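Local structure of aldehyde dehydrogenase (Burkholderia cenocepacia, 4O6R) at residues A[72-84]-A[191-203]. The protein probably oxidises aldehydes to carboxylic acids with NAD(P)+ as the electron acceptor, and binds adenosine monophosphate in a nucleotide pocket. Sequence-based numbering, arbitrary orientation.
Sequences RGRLLLRLADAIE and RIVELMAEVGFPA
Apolar packing of a helix and its C-terminal turn on helix 69-85 joins V199, at the end of helix 187-199, and F201, just beyond it, to L75 and L79, in the part of the aldehyde dehydrogenase fold that carries the AMP pocket. The axes of the short helical segments approach to 9.3 Å at 124° between their N-to-C directions, nearer perpendicular than antiparallel. V199 gives a textbook knob into a hole, seated among L75, R78, L79 and A82, with its CG1 4.0 Å from A82 CB. Beyond it the helix stops in a Schellman motif, whose positive phi (116°) at G200 turns the chain and lets F201 fold back. There L75 CB lies over one face of the F201 ring, a CH-pi contact 4.0 Å from the centroid, while L76 CD2 reaches the ring edge. L79, its CG anti to the backbone N (chi1 -179°), sends both methyls across: CD1 lies 3.8 Å from L195 CB, and CD2 lies 3.7 Å from M196 CE. Farther along, the CD1 methyls of I83 and I192 meet at 3.8 Å. F117 of helix 102-123 touches L76, L79 and I83, extending the core behind them. The two segments share neither a hydrogen bond nor a salt bridge, so cohesion between them rests on shape fit and burial of hydrocarbon.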
loop_
_atom_site.group_PDB
_atom_site.type_symbol
_atom_site.label_atom_id
_atom_site.label_comp_id
_atom_site.label_asym_id
_atom_site.label_seq_id
_atom_site.Cartn_x
_atom_site.Cartn_y
_atom_site.Cartn_z
ATOM N N ARG A 72 1.348 14.228 17.281
ATOM C CA ARG A 72 -0.124 14.147 17.255
ATOM C C ARG A 72 -0.560 12.764 17.749
ATOM O O ARG A 72 -1.476 12.623 18.570
ATOM C CB ARG A 72 -0.711 14.369 15.860
ATOM C CG ARG A 72 -0.436 15.741 15.293
ATOM C CD ARG A 72 -1.333 16.047 14.101
ATOM N NE ARG A 72 -1.114 15.131 13.002
ATOM C CZ ARG A 72 -0.324 15.346 11.959
ATOM N NH1 ARG A 72 0.399 16.433 11.860
ATOM N NH2 ARG A 72 -0.242 14.440 11.010
ATOM N N GLY A 73 0.124 11.752 17.248
ATOM C CA GLY A 73 -0.117 10.373 17.678
ATOM C C GLY A 73 -0.013 10.194 19.194
ATOM O O GLY A 73 -0.874 9.561 19.831
ATOM N N ARG A 74 1.059 10.724 19.762
ATOM C CA ARG A 74 1.305 10.602 21.216
ATOM C C ARG A 74 0.134 11.184 22.041
ATOM O O ARG A 74 -0.276 10.617 23.082
ATOM C CB ARG A 74 2.646 11.268 21.571
ATOM C CG ARG A 74 3.023 11.222 23.045
ATOM C CD ARG A 74 3.339 9.791 23.471
ATOM N NE ARG A 74 4.108 9.700 24.724
ATOM C CZ ARG A 74 5.381 10.092 24.861
ATOM N NH1 ARG A 74 6.053 10.633 23.832
ATOM N NH2 ARG A 74 5.984 9.963 26.023
ATOM N N LEU A 75 -0.434 12.283 21.558
ATOM C CA LEU A 75 -1.554 12.899 22.242
ATOM C C LEU A 75 -2.790 11.987 22.237
ATOM O O LEU A 75 -3.468 11.853 23.259
ATOM C CB LEU A 75 -1.874 14.267 21.662
ATOM C CG LEU A 75 -0.916 15.395 22.011
ATOM C CD1 LEU A 75 -1.120 16.525 21.000
ATOM C CD2 LEU A 75 -1.175 15.864 23.440
ATOM N N LEU A 76 -3.076 11.372 21.100
ATOM C CA LEU A 76 -4.160 10.421 21.002
ATOM C C LEU A 76 -3.898 9.193 21.898
ATOM O O LEU A 76 -4.828 8.657 22.515
ATOM C CB LEU A 76 -4.388 10.011 19.530
ATOM C CG LEU A 76 -4.893 11.136 18.602
ATOM C CD1 LEU A 76 -4.666 10.802 17.130
ATOM C CD2 LEU A 76 -6.364 11.382 18.844
ATOM N N LEU A 77 -2.649 8.726 21.942
ATOM C CA LEU A 77 -2.291 7.621 22.817
ATOM C C LEU A 77 -2.558 7.974 24.284
ATOM O O LEU A 77 -3.119 7.156 25.038
ATOM C CB LEU A 77 -0.829 7.206 22.641
ATOM C CG LEU A 77 -0.470 6.587 21.288
ATOM C CD1 LEU A 77 1.025 6.263 21.253
ATOM C CD2 LEU A 77 -1.267 5.320 21.029
ATOM N N ARG A 78 -2.111 9.151 24.703
ATOM C CA ARG A 78 -2.394 9.615 26.053
ATOM C C ARG A 78 -3.886 9.731 26.329
ATOM O O ARG A 78 -4.314 9.451 27.447
ATOM C CB ARG A 78 -1.788 10.997 26.323
ATOM C CG ARG A 78 -0.317 11.005 26.652
ATOM C CD ARG A 78 0.135 12.457 26.819
ATOM N NE ARG A 78 1.553 12.566 26.625
ATOM C CZ ARG A 78 2.464 12.166 27.494
ATOM N NH1 ARG A 78 2.109 11.617 28.645
ATOM N NH2 ARG A 78 3.755 12.312 27.203
ATOM N N LEU A 79 -4.652 10.226 25.350
ATOM C CA LEU A 79 -6.103 10.339 25.510
ATOM C C LEU A 79 -6.738 8.971 25.797
ATOM O O LEU A 79 -7.589 8.845 26.703
ATOM C CB LEU A 79 -6.762 10.944 24.290
ATOM C CG LEU A 79 -8.289 11.117 24.385
ATOM C CD1 LEU A 79 -8.691 12.015 25.533
ATOM C CD2 LEU A 79 -8.799 11.665 23.068
ATOM N N ALA A 80 -6.308 7.959 25.037
ATOM C CA ALA A 80 -6.825 6.609 25.212
ATOM C C ALA A 80 -6.582 6.122 26.632
ATOM O O ALA A 80 -7.472 5.529 27.282
ATOM C CB ALA A 80 -6.189 5.659 24.224
ATOM N N ASP A 81 -5.381 6.376 27.126
ATOM C CA ASP A 81 -5.060 5.971 28.496
ATOM C C ASP A 81 -5.916 6.703 29.498
ATOM O O ASP A 81 -6.376 6.106 30.467
ATOM C CB ASP A 81 -3.590 6.234 28.823
ATOM C CG ASP A 81 -2.650 5.244 28.155
ATOM O OD1 ASP A 81 -3.087 4.140 27.742
ATOM O OD2 ASP A 81 -1.449 5.567 28.081
ATOM N N ALA A 82 -6.107 7.996 29.291
ATOM C CA ALA A 82 -6.910 8.818 30.230
ATOM C C ALA A 82 -8.381 8.351 30.271
ATOM O O ALA A 82 -9.034 8.320 31.327
ATOM C CB ALA A 82 -6.830 10.282 29.837
ATOM N N ILE A 83 -8.906 7.997 29.111
ATOM C CA ILE A 83 -10.254 7.440 29.037
ATOM C C ILE A 83 -10.340 6.179 29.884
ATOM O O ILE A 83 -11.227 6.054 30.759
ATOM C CB ILE A 83 -10.663 7.159 27.577
ATOM C CG1 ILE A 83 -10.864 8.485 26.840
ATOM C CG2 ILE A 83 -11.918 6.287 27.506
ATOM C CD1 ILE A 83 -10.880 8.351 25.309
ATOM N N GLU A 84 -9.394 5.268 29.683
ATOM C CA GLU A 84 -9.371 4.045 30.475
ATOM C C GLU A 84 -9.231 4.319 31.972
ATOM O O GLU A 84 -9.907 3.671 32.773
ATOM C CB GLU A 84 -8.297 3.081 29.983
ATOM C CG GLU A 84 -8.720 2.455 28.656
ATOM C CD GLU A 84 -7.634 1.641 27.947
ATOM O OE1 GLU A 84 -6.458 1.669 28.369
ATOM O OE2 GLU A 84 -7.963 1.014 26.916
ATOM N N ARG A 191 -16.900 15.804 28.450
ATOM C CA ARG A 191 -15.857 15.197 29.280
ATOM C C ARG A 191 -14.645 14.753 28.458
ATOM O O ARG A 191 -13.509 14.930 28.886
ATOM C CB ARG A 191 -16.415 14.017 30.091
ATOM C CG ARG A 191 -15.433 13.328 31.042
ATOM C CD ARG A 191 -14.783 14.286 32.034
ATOM N NE ARG A 191 -13.859 13.575 32.938
ATOM C CZ ARG A 191 -12.689 14.029 33.379
ATOM N NH1 ARG A 191 -12.243 15.244 33.041
ATOM N NH2 ARG A 191 -11.954 13.260 34.184
ATOM N N ILE A 192 -14.888 14.192 27.267
ATOM C CA ILE A 192 -13.797 13.818 26.377
ATOM C C ILE A 192 -12.921 15.031 26.055
ATOM O O ILE A 192 -11.700 14.939 26.127
ATOM C CB ILE A 192 -14.326 13.166 25.085
ATOM C CG1 ILE A 192 -14.843 11.771 25.385
ATOM C CG2 ILE A 192 -13.270 13.110 23.976
ATOM C CD1 ILE A 192 -13.766 10.805 25.877
ATOM N N VAL A 193 -13.516 16.159 25.681
ATOM C CA VAL A 193 -12.685 17.289 25.279
ATOM C C VAL A 193 -11.955 17.865 26.468
ATOM O O VAL A 193 -10.855 18.412 26.307
ATOM C CB VAL A 193 -13.446 18.354 24.459
ATOM C CG1 VAL A 193 -14.353 19.180 25.349
ATOM C CG2 VAL A 193 -12.466 19.248 23.720
ATOM N N GLU A 194 -12.553 17.761 27.654
ATOM C CA GLU A 194 -11.862 18.121 28.893
ATOM C C GLU A 194 -10.614 17.252 29.085
ATOM O O GLU A 194 -9.539 17.769 29.424
ATOM C CB GLU A 194 -12.797 17.988 30.111
ATOM C CG GLU A 194 -12.200 18.608 31.361
ATOM C CD GLU A 194 -13.105 18.517 32.545
ATOM O OE1 GLU A 194 -13.875 17.531 32.666
ATOM O OE2 GLU A 194 -13.028 19.451 33.361
ATOM N N LEU A 195 -10.744 15.940 28.860
ATOM C CA LEU A 195 -9.577 15.052 28.943
ATOM C C LEU A 195 -8.544 15.410 27.890
ATOM O O LEU A 195 -7.356 15.395 28.180
ATOM C CB LEU A 195 -9.948 13.565 28.807
ATOM C CG LEU A 195 -10.801 13.004 29.941
ATOM C CD1 LEU A 195 -11.303 11.595 29.662
ATOM C CD2 LEU A 195 -10.017 13.027 31.230
ATOM N N MET A 196 -8.996 15.712 26.670
ATOM C CA MET A 196 -8.102 16.195 25.623
ATOM C C MET A 196 -7.254 17.391 26.076
ATOM O O MET A 196 -6.033 17.408 25.867
ATOM C CB MET A 196 -8.900 16.537 24.349
ATOM C CG MET A 196 -9.417 15.301 23.628
ATOM S SD MET A 196 -10.468 15.835 22.272
ATOM C CE MET A 196 -10.321 14.418 21.186
ATOM N N ALA A 197 -7.883 18.365 26.736
ATOM C CA ALA A 197 -7.168 19.518 27.237
ATOM C C ALA A 197 -6.170 19.070 28.285
ATOM O O ALA A 197 -5.010 19.495 28.270
ATOM C CB ALA A 197 -8.141 20.536 27.823
ATOM N N GLU A 198 -6.606 18.182 29.167
ATOM C CA GLU A 198 -5.737 17.682 30.222
ATOM C C GLU A 198 -4.487 17.006 29.672
ATOM O O GLU A 198 -3.411 17.218 30.198
ATOM C CB GLU A 198 -6.465 16.715 31.165
ATOM C CG GLU A 198 -7.544 17.339 32.036
ATOM C CD GLU A 198 -8.178 16.294 32.979
ATOM O OE1 GLU A 198 -7.506 15.258 33.234
ATOM O OE2 GLU A 198 -9.345 16.483 33.431
ATOM N N VAL A 199 -4.623 16.193 28.625
ATOM C CA VAL A 199 -3.454 15.477 28.106
ATOM C C VAL A 199 -2.560 16.347 27.216
ATOM O O VAL A 199 -1.476 15.906 26.867
ATOM C CB VAL A 199 -3.804 14.137 27.399
ATOM C CG1 VAL A 199 -4.549 13.223 28.351
ATOM C CG2 VAL A 199 -4.605 14.340 26.122
ATOM N N GLY A 200 -3.004 17.554 26.848
ATOM C CA GLY A 200 -2.166 18.522 26.169
ATOM C C GLY A 200 -2.583 18.890 24.748
ATOM O O GLY A 200 -1.801 19.488 24.023
ATOM N N PHE A 201 -3.802 18.577 24.325
ATOM C CA PHE A 201 -4.220 19.050 22.989
ATOM C C PHE A 201 -4.209 20.581 22.968
ATOM O O PHE A 201 -4.760 21.229 23.887
ATOM C CB PHE A 201 -5.591 18.533 22.601
ATOM C CG PHE A 201 -5.580 17.131 22.075
ATOM C CD1 PHE A 201 -5.508 16.058 22.946
ATOM C CD2 PHE A 201 -5.655 16.877 20.723
ATOM C CE1 PHE A 201 -5.519 14.755 22.482
ATOM C CE2 PHE A 201 -5.641 15.560 20.240
ATOM C CZ PHE A 201 -5.577 14.496 21.123
ATOM N N PRO A 202 -3.544 21.180 21.968
ATOM C CA PRO A 202 -3.510 22.641 21.932
ATOM C C PRO A 202 -4.887 23.300 21.765
ATOM O O PRO A 202 -5.817 22.721 21.206
ATOM C CB PRO A 202 -2.604 22.966 20.729
ATOM C CG PRO A 202 -1.769 21.750 20.551
ATOM C CD PRO A 202 -2.593 20.576 21.012
ATOM N N ALA A 203 -5.014 24.489 22.323
ATOM C CA ALA A 203 -6.221 25.256 22.191
ATOM C C ALA A 203 -6.579 25.440 20.717
ATOM O O ALA A 203 -5.751 25.814 19.886
ATOM C CB ALA A 203 -6.050 26.622 22.849
#